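PDB 7E6I: glucose-6-phosphate 1-dehydrogenase from Kluyveromyces lactis, which catalyses the NADP-dependent oxidation of glucose 6-phosphate to 6-phosphogluconolactone, the first and probably rate-limiting step of the oxidative pentose phosphate pathway. Local coordinates for residues 247-257 against 269-277. Numbering follows the deposited sequence.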
# COMPACT_ATOMS: atom_id res chain seq x y z
N LEU A 247 2.07 -4.97 6.41
CA LEU A 247 3.36 -4.81 7.07
C LEU A 247 3.80 -3.35 7.05
O LEU A 247 4.35 -2.85 8.04
CB LEU A 247 4.41 -5.70 6.40
CG LEU A 247 5.78 -5.69 7.10
CD1 LEU A 247 5.61 -6.06 8.58
CD2 LEU A 247 6.76 -6.64 6.41
N GLN A 248 3.55 -2.65 5.95
CA GLN A 248 3.87 -1.23 5.88
C GLN A 248 3.18 -0.46 6.99
O GLN A 248 3.83 0.28 7.74
CB GLN A 248 3.45 -0.67 4.51
CG GLN A 248 4.43 -0.95 3.38
CD GLN A 248 5.78 -0.28 3.60
OE1 GLN A 248 5.92 0.63 4.41
NE2 GLN A 248 6.79 -0.74 2.88
N VAL A 249 1.86 -0.62 7.11
CA VAL A 249 1.10 0.03 8.18
C VAL A 249 1.72 -0.27 9.54
O VAL A 249 1.93 0.62 10.36
CB VAL A 249 -0.37 -0.40 8.13
CG1 VAL A 249 -1.10 0.05 9.40
CG2 VAL A 249 -1.03 0.12 6.87
N LEU A 250 1.98 -1.56 9.81
CA LEU A 250 2.47 -1.96 11.13
C LEU A 250 3.79 -1.29 11.42
O LEU A 250 4.07 -0.86 12.54
CB LEU A 250 2.61 -3.48 11.17
CG LEU A 250 3.21 -4.10 12.43
CD1 LEU A 250 2.36 -3.73 13.66
CD2 LEU A 250 3.34 -5.62 12.27
N THR A 251 4.60 -1.17 10.38
CA THR A 251 5.89 -0.51 10.49
C THR A 251 5.73 0.96 10.90
O THR A 251 6.45 1.45 11.78
CB THR A 251 6.57 -0.72 9.13
OG1 THR A 251 7.64 -1.65 9.27
CG2 THR A 251 7.04 0.49 8.54
N LEU A 252 4.75 1.65 10.32
CA LEU A 252 4.48 3.02 10.71
C LEU A 252 3.99 3.12 12.15
O LEU A 252 4.19 4.15 12.80
CB LEU A 252 3.46 3.63 9.76
CG LEU A 252 3.98 3.73 8.33
CD1 LEU A 252 2.84 4.02 7.34
CD2 LEU A 252 5.07 4.80 8.26
N LEU A 253 3.32 2.07 12.67
CA LEU A 253 2.80 2.10 14.03
C LEU A 253 3.84 1.74 15.08
O LEU A 253 3.65 2.07 16.26
CB LEU A 253 1.64 1.11 14.18
CG LEU A 253 0.37 1.39 13.38
CD1 LEU A 253 -0.50 0.12 13.33
CD2 LEU A 253 -0.40 2.57 13.95
N THR A 254 4.92 1.06 14.69
CA THR A 254 5.88 0.55 15.67
C THR A 254 7.25 1.21 15.58
O THR A 254 8.04 1.05 16.52
CB THR A 254 6.05 -0.97 15.52
OG1 THR A 254 6.45 -1.28 14.18
CG2 THR A 254 4.75 -1.72 15.82
N MET A 255 7.58 1.91 14.49
CA MET A 255 8.92 2.47 14.39
C MET A 255 9.15 3.53 15.45
O MET A 255 8.21 4.07 16.04
CB MET A 255 9.16 3.12 13.03
CG MET A 255 8.30 4.35 12.77
SD MET A 255 8.29 4.87 11.05
CE MET A 255 9.31 6.34 11.19
N GLU A 256 10.43 3.84 15.68
CA GLU A 256 10.79 5.00 16.49
C GLU A 256 10.71 6.27 15.65
O GLU A 256 10.54 6.24 14.43
CB GLU A 256 12.20 4.86 17.06
CG GLU A 256 12.43 3.60 17.89
CD GLU A 256 11.63 3.59 19.19
OE1 GLU A 256 11.53 4.65 19.86
OE2 GLU A 256 11.11 2.51 19.55
N ARG A 257 10.84 7.40 16.34
CA ARG A 257 10.66 8.70 15.70
C ARG A 257 11.84 8.99 14.79
O ARG A 257 12.99 8.82 15.20
CB ARG A 257 10.52 9.79 16.77
CG ARG A 257 10.48 11.23 16.24
CD ARG A 257 10.80 12.26 17.34
NE ARG A 257 9.83 12.15 18.42
CZ ARG A 257 8.71 12.86 18.49
NH1 ARG A 257 8.43 13.78 17.55
NH2 ARG A 257 7.85 12.67 19.51
N GLU A 269 14.05 4.37 10.02
CA GLU A 269 13.35 3.87 11.19
C GLU A 269 12.44 2.69 10.84
O GLU A 269 12.28 1.77 11.65
CB GLU A 269 12.55 4.98 11.86
CG GLU A 269 13.41 6.12 12.42
CD GLU A 269 14.50 5.66 13.38
OE1 GLU A 269 14.29 4.68 14.13
OE2 GLU A 269 15.58 6.28 13.40
N LYS A 270 11.87 2.69 9.63
CA LYS A 270 11.09 1.54 9.19
C LYS A 270 11.98 0.30 9.08
O LYS A 270 11.65 -0.76 9.64
CB LYS A 270 10.39 1.86 7.88
CG LYS A 270 9.32 2.92 8.02
CD LYS A 270 8.88 3.44 6.66
CE LYS A 270 7.82 2.56 6.06
NZ LYS A 270 7.49 2.85 4.63
N VAL A 271 13.13 0.42 8.41
CA VAL A 271 14.07 -0.68 8.33
C VAL A 271 14.48 -1.13 9.72
O VAL A 271 14.55 -2.33 10.02
CB VAL A 271 15.29 -0.29 7.47
CG1 VAL A 271 16.33 -1.41 7.48
CG2 VAL A 271 14.86 0.04 6.03
N LYS A 272 14.74 -0.17 10.61
CA LYS A 272 15.21 -0.49 11.95
C LYS A 272 14.20 -1.34 12.71
O LYS A 272 14.58 -2.31 13.38
CB LYS A 272 15.51 0.79 12.74
CG LYS A 272 16.10 0.47 14.12
CD LYS A 272 16.76 1.66 14.76
CE LYS A 272 16.54 1.67 16.26
NZ LYS A 272 17.44 2.64 16.95
N VAL A 273 12.91 -0.99 12.67
CA VAL A 273 11.98 -1.79 13.45
C VAL A 273 11.77 -3.15 12.77
O VAL A 273 11.63 -4.18 13.46
CB VAL A 273 10.65 -1.02 13.69
CG1 VAL A 273 9.80 -0.90 12.39
CG2 VAL A 273 9.86 -1.71 14.77
N LEU A 274 11.80 -3.19 11.44
CA LEU A 274 11.72 -4.47 10.73
C LEU A 274 12.79 -5.44 11.23
O LEU A 274 12.51 -6.61 11.48
CB LEU A 274 11.86 -4.24 9.23
CG LEU A 274 10.59 -3.78 8.53
CD1 LEU A 274 10.85 -3.39 7.07
CD2 LEU A 274 9.49 -4.84 8.64
N LYS A 275 14.02 -4.96 11.40
CA LYS A 275 15.09 -5.84 11.86
C LYS A 275 14.88 -6.34 13.29
O LYS A 275 15.51 -7.32 13.68
CB LYS A 275 16.44 -5.13 11.76
CG LYS A 275 16.83 -4.78 10.33
CD LYS A 275 18.27 -4.35 10.26
CE LYS A 275 18.60 -3.81 8.90
NZ LYS A 275 20.07 -3.64 8.71
N ALA A 276 14.03 -5.68 14.07
CA ALA A 276 13.80 -6.11 15.44
C ALA A 276 12.69 -7.15 15.55
O ALA A 276 12.49 -7.70 16.64
CB ALA A 276 13.46 -4.92 16.33
N PHE A 277 11.96 -7.40 14.47
CA PHE A 277 10.93 -8.43 14.49
C PHE A 277 11.57 -9.78 14.79
O PHE A 277 12.57 -10.16 14.18
CB PHE A 277 10.22 -8.49 13.14
CG PHE A 277 9.07 -7.54 13.00
CD1 PHE A 277 9.28 -6.16 12.98
CD2 PHE A 277 7.77 -8.01 12.86
CE1 PHE A 277 8.24 -5.30 12.83
CE2 PHE A 277 6.71 -7.14 12.72
CZ PHE A 277 6.94 -5.79 12.70
O HOH W 1 12.80 2.61 14.31
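Lys-270 turns at its third torsion (chi3 85°) and Gln-248 folds back at its second, and these two bends bring the ammonium onto the amide oxygen, the side chains crossing at about a right angle. Lys-270 NZ donates to Gln-248 OE1 at 2.7 Å, tilted 21° from the carbonyl plane. A lysine suits this buried place because its charge also meets Glu-435, which accepts from Gln-248 NE2 as well, while its methylenes run across Thr-251, CE lying 3.3 Å from Thr-251 CG2. A methionine in its place would keep an apolar stem but would probably leave Gln-248 OE1 without its donor and Glu-435 without this countercharge. Both side chains touch Leu-185, which probably binds substrate. Beta-branched Val-273 fills the crossing compactly, its CG2 3.5 Å from Thr-254 OG1, a hydroxyl that turns back to bond Leu-250 O. Beyond the helix end, one water links Glu-256 N to Glu-269 O and OE1. At the other end Leu-250 CD2 meets the edge of the Phe-277 ring, 3.6 Å from CZ. The helices cross at 99°; both touch helix 433-451, through Leu-247 and Leu-274, while the first also lies on strands 333-338 and 345-352 through Leu-250 and Val-249.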